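Local coordinates for beta2-microglobulin (Anolis carolinensis, PDB 7CPO), which serves as the light chain of an MHC class I complex, pairing with the heavy chain and probably stabilising its peptide-presenting form, at residues B[2-7]-B[82-87]; B[77-81]-B[92-96]; B[24-30]-B[61-67]. All coordinates share one frame; numbering follows the deposited sequence.

Overall arrangement
Contact 3 (24-30 with 61-67) is the buried one, two neighbouring strands of one sheet joined by backbone hydrogen bonds. Contact 2 (77-81 with 92-96) is a partly buried hairpin in the other sheet, bonded in the same way. The C25-C80 disulfide ties these two contacts together across the immunoglobulin sandwich. Contact 1 (2-7 with 82-87) lies at the surface and has no hydrogen bond between its segments; apolar side chains, P5 among them, together with H84 and T86, make the contact. It shares strand 78-83 with contact 2, and V7 and V82 both pack on Y93. It also joins contact 3's sheet, where S6 N probably bonds to E28 O.

Contact 1 of 3, residues B[2-7]-B[82-87]; sequences QKAPSV and VEHITL
P5 lies against V82, H84 and L87, and V7 against V82, at one end of the immunoglobulin C1-set sandwich, where the start of strand 6-11 in one sheet passes the end of strand 78-83 in the other. P5 and V82 run past one another head to tail, P5 CG 3.9 Å from V82 CG1, and P5 CG also reaches L87 CD1 at 4.1 Å. Further along, both methyls of V7 rest on a single branch of V82, V7 CG1 standing 3.9 Å from V82 CG2; Y93 of strand 91-94 touches both valines.

Contacts of mixed polarity gather at the type I turn from H84 to L87, closed by L87 N to H84 O. H84 turns its ring away from its own N (chi1 -173°) and toward 2-7, and P5 CD approaches it obliquely, 3.5 Å from H84 ND1. T86 touches A4 with its hydroxyl, while its methyl CG2 lies 3.6 Å from K3 O. The ring is held at both nitrogens: NE2 bonds to the carbonyl of P32, and ND1 bonds to T86 OG1, which lies in the ring plane at 2.9 Å.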
loop_
_atom_site.group_PDB
_atom_site.type_symbol
_atom_site.label_atom_id
_atom_site.label_comp_id
_atom_site.label_asym_id
_atom_site.label_seq_id
_atom_site.Cartn_x
_atom_site.Cartn_y
_atom_site.Cartn_z
ATOM N N GLN B 2 -2.496 5.399 18.061
ATOM C CA GLN B 2 -2.790 3.993 17.825
ATOM C C GLN B 2 -4.015 3.903 16.937
ATOM O O GLN B 2 -4.986 4.638 17.128
ATOM C CB GLN B 2 -3.048 3.252 19.133
ATOM C CG GLN B 2 -1.814 3.017 19.966
ATOM C CD GLN B 2 -1.927 1.751 20.785
ATOM O OE1 GLN B 2 -1.023 0.910 20.775
ATOM N NE2 GLN B 2 -3.046 1.598 21.493
ATOM N N LYS B 3 -3.956 3.031 15.940
ATOM C CA LYS B 3 -5.040 2.899 14.983
ATOM C C LYS B 3 -5.276 1.427 14.691
ATOM O O LYS B 3 -4.330 0.658 14.512
ATOM C CB LYS B 3 -4.736 3.671 13.693
ATOM C CG LYS B 3 -4.683 5.177 13.903
ATOM C CD LYS B 3 -3.842 5.879 12.848
ATOM C CE LYS B 3 -3.556 7.327 13.213
ATOM N NZ LYS B 3 -3.394 8.174 11.997
ATOM N N ALA B 4 -6.531 1.046 14.660
ATOM C CA ALA B 4 -6.883 -0.346 14.491
ATOM C C ALA B 4 -6.902 -0.710 13.011
ATOM O O ALA B 4 -7.142 0.145 12.159
ATOM C CB ALA B 4 -8.247 -0.632 15.111
ATOM N N PRO B 5 -6.633 -1.967 12.681
ATOM C CA PRO B 5 -6.652 -2.372 11.272
ATOM C C PRO B 5 -8.056 -2.415 10.682
ATOM O O PRO B 5 -9.003 -2.881 11.316
ATOM C CB PRO B 5 -6.017 -3.770 11.302
ATOM C CG PRO B 5 -6.092 -4.214 12.712
ATOM C CD PRO B 5 -5.964 -2.967 13.527
ATOM N N SER B 6 -8.177 -1.910 9.452
ATOM C CA SER B 6 -9.290 -2.236 8.567
ATOM C C SER B 6 -8.879 -3.437 7.725
ATOM O O SER B 6 -7.820 -3.416 7.081
ATOM C CB SER B 6 -9.634 -1.062 7.653
ATOM O OG SER B 6 -10.115 0.033 8.409
ATOM N N VAL B 7 -9.705 -4.480 7.731
ATOM C CA VAL B 7 -9.319 -5.789 7.223
ATOM C C VAL B 7 -10.342 -6.249 6.192
ATOM O O VAL B 7 -11.517 -5.882 6.253
ATOM C CB VAL B 7 -9.180 -6.794 8.391
ATOM C CG1 VAL B 7 -8.838 -8.226 7.901
ATOM C CG2 VAL B 7 -8.134 -6.296 9.361
ATOM N N VAL B 82 -6.541 -11.757 12.768
ATOM C CA VAL B 82 -5.713 -10.558 12.879
ATOM C C VAL B 82 -5.503 -10.245 14.357
ATOM O O VAL B 82 -6.473 -10.097 15.109
ATOM C CB VAL B 82 -6.366 -9.360 12.168
ATOM C CG1 VAL B 82 -5.535 -8.089 12.384
ATOM C CG2 VAL B 82 -6.575 -9.657 10.686
ATOM N N GLU B 83 -4.241 -10.127 14.764
ATOM C CA GLU B 83 -3.877 -9.689 16.106
ATOM C C GLU B 83 -3.105 -8.377 16.025
ATOM O O GLU B 83 -2.198 -8.239 15.193
ATOM C CB GLU B 83 -3.034 -10.744 16.814
ATOM C CG GLU B 83 -3.605 -12.126 16.720
ATOM C CD GLU B 83 -2.573 -13.171 17.036
ATOM O OE1 GLU B 83 -2.159 -13.918 16.122
ATOM O OE2 GLU B 83 -2.151 -13.222 18.203
ATOM N N HIS B 84 -3.453 -7.424 16.892
ATOM C CA HIS B 84 -2.840 -6.100 16.861
ATOM C C HIS B 84 -3.015 -5.427 18.213
ATOM O O HIS B 84 -3.968 -5.705 18.941
ATOM C CB HIS B 84 -3.444 -5.224 15.755
ATOM C CG HIS B 84 -2.746 -3.913 15.572
ATOM N ND1 HIS B 84 -3.349 -2.704 15.845
ATOM C CD2 HIS B 84 -1.496 -3.619 15.145
ATOM C CE1 HIS B 84 -2.501 -1.723 15.592
ATOM N NE2 HIS B 84 -1.372 -2.252 15.161
ATOM N N ILE B 85 -2.100 -4.497 18.509
ATOM C CA ILE B 85 -2.066 -3.812 19.804
ATOM C C ILE B 85 -3.390 -3.133 20.133
ATOM O O ILE B 85 -3.729 -2.965 21.309
ATOM C CB ILE B 85 -0.908 -2.796 19.818
ATOM C CG1 ILE B 85 -0.721 -2.196 21.208
ATOM C CG2 ILE B 85 -1.156 -1.711 18.804
ATOM C CD1 ILE B 85 0.340 -2.882 22.001
ATOM N N THR B 86 -4.147 -2.714 19.117
ATOM C CA THR B 86 -5.449 -2.091 19.327
ATOM C C THR B 86 -6.575 -3.098 19.499
ATOM O O THR B 86 -7.702 -2.696 19.804
ATOM C CB THR B 86 -5.793 -1.177 18.153
ATOM O OG1 THR B 86 -5.880 -1.961 16.949
ATOM C CG2 THR B 86 -4.732 -0.094 18.000
ATOM N N LEU B 87 -6.311 -4.384 19.289
ATOM C CA LEU B 87 -7.351 -5.405 19.356
ATOM C C LEU B 87 -7.160 -6.227 20.621
ATOM O O LEU B 87 -6.268 -7.092 20.670
ATOM C CB LEU B 87 -7.311 -6.306 18.117
ATOM C CG LEU B 87 -7.514 -5.584 16.785
ATOM C CD1 LEU B 87 -7.606 -6.585 15.635
ATOM C CD2 LEU B 87 -8.738 -4.685 16.844
#

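Contact 2 of 3, residues B[77-81]-B[92-96]; sequences EFACK and IYKLD
A chi1 of -177° sends the K81 chain off on the side opposite its own N, while I92 sets CG1 beside its N and then turns CD1 back (chi2 73°), so that the isoleucine tip comes against the foot of the lysine chain, I92 CD1 lying 3.7 Å from K81 CG. The two belong to the antiparallel hairpin of strands 78-83 and 91-94, the latter forming the outer edge of its sheet within this chain. K81 with I92 and A79 with K94 are non-hydrogen-bonded pairs, and C80 with Y93 between them is a hydrogen-bonded pair.

Backbone bonds hold the register. Y93 N gives a nearly straight bond to C80 O (2.8 Å, 164°), and the return bond from C80 N to Y93 O is more bent. The next bond along runs from L95 N to F78 O at 3.0 Å.

On the face of A79, K81, I92 and K94, the small A79 methyl sits 4.1 Å from I92 CG2. The opposite face is turned into the sandwich: C80 is joined to C25 of the other sheet by the disulfide, and Y93 points to the same side. L95 lies against V9 and F11 of that other sheet, and its CD2 reaches F78 CB at 4.0 Å. Further along the chain, D96 forms a salt bridge with K194 of the MHC class I antigen chain. The Y93 ring presents its edge to the facing backbone, with C80 O in the ring plane and 3.9 Å from Y93 CD2.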
loop_
_atom_site.group_PDB
_atom_site.type_symbol
_atom_site.label_atom_id
_atom_site.label_comp_id
_atom_site.label_asym_id
_atom_site.label_seq_id
_atom_site.Cartn_x
_atom_site.Cartn_y
_atom_site.Cartn_z
ATOM N N GLU B 77 -14.255 -23.922 5.037
ATOM C CA GLU B 77 -14.410 -22.509 5.387
ATOM C C GLU B 77 -13.064 -21.798 5.499
ATOM O O GLU B 77 -12.109 -22.337 6.066
ATOM C CB GLU B 77 -15.163 -22.358 6.714
ATOM C CG GLU B 77 -16.680 -22.277 6.571
ATOM C CD GLU B 77 -17.409 -22.943 7.719
ATOM O OE1 GLU B 77 -18.530 -23.455 7.493
ATOM O OE2 GLU B 77 -16.854 -22.951 8.844
ATOM N N PHE B 78 -13.006 -20.563 5.001
ATOM C CA PHE B 78 -11.789 -19.763 4.987
ATOM C C PHE B 78 -11.963 -18.498 5.815
ATOM O O PHE B 78 -12.998 -17.824 5.732
ATOM C CB PHE B 78 -11.411 -19.394 3.562
ATOM C CG PHE B 78 -11.174 -20.580 2.687
ATOM C CD1 PHE B 78 -9.950 -21.220 2.690
ATOM C CD2 PHE B 78 -12.188 -21.072 1.876
ATOM C CE1 PHE B 78 -9.729 -22.312 1.894
ATOM C CE2 PHE B 78 -11.972 -22.162 1.068
ATOM C CZ PHE B 78 -10.739 -22.786 1.077
ATOM N N ALA B 79 -10.937 -18.165 6.593
ATOM C CA ALA B 79 -11.009 -17.008 7.468
ATOM C C ALA B 79 -9.605 -16.480 7.746
ATOM O O ALA B 79 -8.595 -17.061 7.330
ATOM C CB ALA B 79 -11.748 -17.342 8.769
ATOM N N CYS B 80 -9.559 -15.357 8.459
ATOM C CA CYS B 80 -8.316 -14.653 8.701
ATOM C C CYS B 80 -8.315 -14.165 10.142
ATOM O O CYS B 80 -9.269 -13.529 10.586
ATOM C CB CYS B 80 -8.153 -13.481 7.716
ATOM S SG CYS B 80 -6.806 -12.360 8.151
ATOM N N LYS B 81 -7.251 -14.471 10.870
ATOM C CA LYS B 81 -7.106 -14.062 12.257
ATOM C C LYS B 81 -6.089 -12.930 12.329
ATOM O O LYS B 81 -4.912 -13.124 11.996
ATOM C CB LYS B 81 -6.672 -15.249 13.115
ATOM C CG LYS B 81 -6.542 -14.970 14.602
ATOM C CD LYS B 81 -5.938 -16.191 15.293
ATOM C CE LYS B 81 -5.275 -15.838 16.616
ATOM N NZ LYS B 81 -4.678 -17.048 17.272
ATOM N N ILE B 92 -11.396 -12.494 14.101
ATOM C CA ILE B 92 -11.484 -13.409 12.972
ATOM C C ILE B 92 -12.414 -12.796 11.942
ATOM O O ILE B 92 -13.501 -12.318 12.283
ATOM C CB ILE B 92 -11.971 -14.802 13.409
ATOM C CG1 ILE B 92 -10.782 -15.672 13.823
ATOM C CG2 ILE B 92 -12.704 -15.494 12.267
ATOM C CD1 ILE B 92 -10.168 -15.271 15.161
ATOM N N TYR B 93 -11.970 -12.787 10.687
ATOM C CA TYR B 93 -12.732 -12.283 9.552
ATOM C C TYR B 93 -13.026 -13.475 8.663
ATOM O O TYR B 93 -12.101 -14.049 8.073
ATOM C CB TYR B 93 -11.954 -11.213 8.788
ATOM C CG TYR B 93 -11.716 -9.977 9.603
ATOM C CD1 TYR B 93 -12.499 -8.846 9.414
ATOM C CD2 TYR B 93 -10.722 -9.943 10.578
ATOM C CE1 TYR B 93 -12.295 -7.701 10.169
ATOM C CE2 TYR B 93 -10.510 -8.803 11.348
ATOM C CZ TYR B 93 -11.303 -7.684 11.137
ATOM O OH TYR B 93 -11.105 -6.548 11.890
ATOM N N LYS B 94 -14.303 -13.856 8.587
ATOM C CA LYS B 94 -14.730 -14.998 7.797
ATOM C C LYS B 94 -15.021 -14.549 6.373
ATOM O O LYS B 94 -15.521 -13.448 6.132
ATOM C CB LYS B 94 -15.983 -15.662 8.401
ATOM C CG LYS B 94 -15.981 -15.878 9.936
ATOM C CD LYS B 94 -16.153 -17.355 10.342
ATOM C CE LYS B 94 -15.924 -17.584 11.856
ATOM N NZ LYS B 94 -14.715 -18.451 12.155
ATOM N N LEU B 95 -14.710 -15.415 5.423
ATOM C CA LEU B 95 -14.993 -15.147 4.023
ATOM C C LEU B 95 -16.289 -15.848 3.647
ATOM O O LEU B 95 -16.446 -17.046 3.908
ATOM C CB LEU B 95 -13.843 -15.643 3.148
ATOM C CG LEU B 95 -14.129 -15.812 1.661
ATOM C CD1 LEU B 95 -14.100 -14.459 0.988
ATOM C CD2 LEU B 95 -13.098 -16.731 1.051
ATOM N N ASP B 96 -17.227 -15.122 3.048
ATOM C CA ASP B 96 -18.451 -15.790 2.627
ATOM C C ASP B 96 -18.592 -15.739 1.113
ATOM O O ASP B 96 -18.021 -14.866 0.451
ATOM C CB ASP B 96 -19.704 -15.218 3.332
ATOM C CG ASP B 96 -20.096 -13.847 2.836
ATOM O OD1 ASP B 96 -19.216 -12.965 2.774
ATOM O OD2 ASP B 96 -21.292 -13.650 2.537
#

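Contact 3 of 3, residues B[24-30]-B[61-67]; sequences HCYAESF and TFERLVY
The side chains of Y26 and E63 extend alongside each other, the phenol oxygen Y26 OH 3.6 Å from E63 CB and the ring turned well out of the carboxylate plane. A chi1 of 179° lays the Y26 ring along the facing backbone, its CD1 3.4 Å from R64 O, while L65 CD1 touches both Y26 CB and H24 CB. H24 meets Y67 obliquely, with H24 CD2 3.7 Å from Y67 CB. At the other end F62 and F30 cross at about a right angle: F62 CB stands over one face of the F30 ring in a CH-pi contact, 4.0 Å from its centroid, and F30 O lies at the edge of the F62 ring.

Beneath these groups C25/V66 and A27/R64 each exchange two backbone bonds, C25 N reaching V66 O at 2.7 Å; between F62 and F30 there is one, F62 N to F30 O, almost straight (3.1 Å, 178°). These are the two central strands of one sheet of the immunoglobulin sandwich. C25, V66 and R64 face inward and pack on I37 of the opposite sheet, with the R64 guanidinium NH1 bonded to S52 O.

With an alanine in place of Y26, E63 CB would probably lose the phenol lying against it, and a gap is likely to open beside L65 and Y10. The carboxylates of E28 and E63 come within 4.5 Å (E28 OE1 to E63 OE2), and K57 bridges both, which would be expected to offset their repulsion. On this outer face H24 NE2 bonds to the backbone N of S239 of the MHC class I antigen chain, and E28 packs on L234 of that chain.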
loop_
_atom_site.group_PDB
_atom_site.type_symbol
_atom_site.label_atom_id
_atom_site.label_comp_id
_atom_site.label_asym_id
_atom_site.label_seq_id
_atom_site.Cartn_x
_atom_site.Cartn_y
_atom_site.Cartn_z
ATOM N N HIS B 24 -6.825 -14.272 0.051
ATOM C CA HIS B 24 -6.097 -13.105 0.536
ATOM C C HIS B 24 -6.697 -12.592 1.832
ATOM O O HIS B 24 -7.915 -12.601 2.011
ATOM C CB HIS B 24 -6.120 -11.940 -0.462
ATOM C CG HIS B 24 -5.706 -12.304 -1.854
ATOM N ND1 HIS B 24 -6.537 -12.981 -2.725
ATOM C CD2 HIS B 24 -4.568 -12.037 -2.545
ATOM C CE1 HIS B 24 -5.919 -13.133 -3.887
ATOM N NE2 HIS B 24 -4.724 -12.571 -3.804
ATOM N N CYS B 25 -5.833 -12.096 2.712
ATOM C CA CYS B 25 -6.246 -11.277 3.841
ATOM C C CYS B 25 -5.422 -9.991 3.838
ATOM O O CYS B 25 -4.187 -10.032 3.783
ATOM C CB CYS B 25 -6.097 -12.034 5.162
ATOM S SG CYS B 25 -6.590 -11.038 6.605
ATOM N N TYR B 26 -6.104 -8.851 3.890
ATOM C CA TYR B 26 -5.478 -7.551 3.684
ATOM C C TYR B 26 -5.857 -6.612 4.818
ATOM O O TYR B 26 -7.040 -6.461 5.139
ATOM C CB TYR B 26 -5.890 -6.964 2.337
ATOM C CG TYR B 26 -5.309 -5.608 2.061
ATOM C CD1 TYR B 26 -3.944 -5.435 1.870
ATOM C CD2 TYR B 26 -6.128 -4.488 1.988
ATOM C CE1 TYR B 26 -3.414 -4.180 1.613
ATOM C CE2 TYR B 26 -5.607 -3.240 1.739
ATOM C CZ TYR B 26 -4.249 -3.090 1.555
ATOM O OH TYR B 26 -3.728 -1.842 1.306
ATOM N N ALA B 27 -4.854 -6.001 5.428
ATOM C CA ALA B 27 -5.029 -5.089 6.541
ATOM C C ALA B 27 -4.406 -3.755 6.177
ATOM O O ALA B 27 -3.343 -3.707 5.556
ATOM C CB ALA B 27 -4.383 -5.620 7.818
ATOM N N GLU B 28 -5.066 -2.675 6.570
ATOM C CA GLU B 28 -4.576 -1.349 6.256
ATOM C C GLU B 28 -5.055 -0.397 7.340
ATOM O O GLU B 28 -5.869 -0.757 8.192
ATOM C CB GLU B 28 -5.026 -0.909 4.853
ATOM C CG GLU B 28 -6.510 -0.581 4.697
ATOM C CD GLU B 28 -6.793 0.167 3.399
ATOM O OE1 GLU B 28 -5.910 0.166 2.521
ATOM O OE2 GLU B 28 -7.886 0.750 3.239
ATOM N N SER B 29 -4.500 0.812 7.326
ATOM C CA SER B 29 -4.928 1.917 8.173
ATOM C C SER B 29 -4.584 1.716 9.647
ATOM O O SER B 29 -5.184 2.355 10.507
ATOM C CB SER B 29 -6.429 2.177 8.000
ATOM O OG SER B 29 -6.724 2.405 6.631
ATOM N N PHE B 30 -3.600 0.879 9.977
ATOM C CA PHE B 30 -3.259 0.605 11.371
ATOM C C PHE B 30 -1.901 1.196 11.736
ATOM O O PHE B 30 -1.091 1.570 10.886
ATOM C CB PHE B 30 -3.272 -0.904 11.664
ATOM C CG PHE B 30 -2.330 -1.714 10.795
ATOM C CD1 PHE B 30 -1.043 -2.010 11.228
ATOM C CD2 PHE B 30 -2.736 -2.178 9.546
ATOM C CE1 PHE B 30 -0.176 -2.750 10.432
ATOM C CE2 PHE B 30 -1.876 -2.914 8.744
ATOM C CZ PHE B 30 -0.597 -3.202 9.192
ATOM N N THR B 61 -0.185 5.379 7.820
ATOM C CA THR B 61 -0.696 4.111 8.306
ATOM C C THR B 61 -0.278 2.984 7.375
ATOM O O THR B 61 -0.180 3.152 6.158
ATOM C CB THR B 61 -2.217 4.131 8.442
ATOM O OG1 THR B 61 -2.816 4.312 7.150
ATOM C CG2 THR B 61 -2.656 5.234 9.397
ATOM N N PHE B 62 -0.063 1.821 7.969
ATOM C CA PHE B 62 0.596 0.682 7.356
ATOM C C PHE B 62 -0.376 -0.218 6.598
ATOM O O PHE B 62 -1.587 -0.177 6.808
ATOM C CB PHE B 62 1.313 -0.093 8.443
ATOM C CG PHE B 62 2.453 0.668 9.038
ATOM C CD1 PHE B 62 3.696 0.666 8.413
ATOM C CD2 PHE B 62 2.282 1.413 10.201
ATOM C CE1 PHE B 62 4.762 1.377 8.948
ATOM C CE2 PHE B 62 3.333 2.130 10.741
ATOM C CZ PHE B 62 4.583 2.113 10.113
ATOM N N GLU B 63 0.182 -1.016 5.681
ATOM C CA GLU B 63 -0.566 -1.987 4.887
ATOM C C GLU B 63 0.212 -3.296 4.834
ATOM O O GLU B 63 1.447 -3.302 4.827
ATOM C CB GLU B 63 -0.816 -1.528 3.440
ATOM C CG GLU B 63 -1.001 -0.046 3.250
ATOM C CD GLU B 63 -0.894 0.371 1.788
ATOM O OE1 GLU B 63 0.017 -0.132 1.081
ATOM O OE2 GLU B 63 -1.729 1.196 1.346
ATOM N N ARG B 64 -0.527 -4.406 4.761
ATOM C CA ARG B 64 0.069 -5.737 4.736
ATOM C C ARG B 64 -0.893 -6.706 4.066
ATOM O O ARG B 64 -2.073 -6.770 4.431
ATOM C CB ARG B 64 0.403 -6.219 6.151
ATOM C CG ARG B 64 0.946 -7.648 6.218
ATOM C CD ARG B 64 2.423 -7.691 5.866
ATOM N NE ARG B 64 3.244 -7.170 6.953
ATOM C CZ ARG B 64 4.563 -7.040 6.894
ATOM N NH1 ARG B 64 5.216 -7.394 5.796
ATOM N NH2 ARG B 64 5.228 -6.566 7.939
ATOM N N LEU B 65 -0.382 -7.468 3.107
ATOM C CA LEU B 65 -1.154 -8.463 2.381
ATOM C C LEU B 65 -0.603 -9.848 2.688
ATOM O O LEU B 65 0.615 -10.043 2.745
ATOM C CB LEU B 65 -1.116 -8.199 0.876
ATOM C CG LEU B 65 -1.847 -9.242 0.031
ATOM C CD1 LEU B 65 -3.380 -9.168 0.215
ATOM C CD2 LEU B 65 -1.452 -9.067 -1.414
ATOM N N VAL B 66 -1.509 -10.802 2.904
ATOM C CA VAL B 66 -1.179 -12.172 3.277
ATOM C C VAL B 66 -2.034 -13.088 2.424
ATOM O O VAL B 66 -3.249 -12.885 2.320
ATOM C CB VAL B 66 -1.433 -12.432 4.773
ATOM C CG1 VAL B 66 -1.012 -13.842 5.143
ATOM C CG2 VAL B 66 -0.675 -11.406 5.635
ATOM N N TYR B 67 -1.416 -14.080 1.796
ATOM C CA TYR B 67 -2.187 -14.884 0.860
ATOM C C TYR B 67 -1.577 -16.272 0.715
ATOM O O TYR B 67 -0.444 -16.531 1.132
ATOM C CB TYR B 67 -2.309 -14.186 -0.502
ATOM C CG TYR B 67 -0.988 -13.926 -1.183
ATOM C CD1 TYR B 67 -0.471 -14.824 -2.107
ATOM C CD2 TYR B 67 -0.259 -12.781 -0.908
ATOM C CE1 TYR B 67 0.752 -14.596 -2.730
ATOM C CE2 TYR B 67 0.967 -12.538 -1.533
ATOM C CZ TYR B 67 1.463 -13.448 -2.441
ATOM O OH TYR B 67 2.675 -13.205 -3.056
#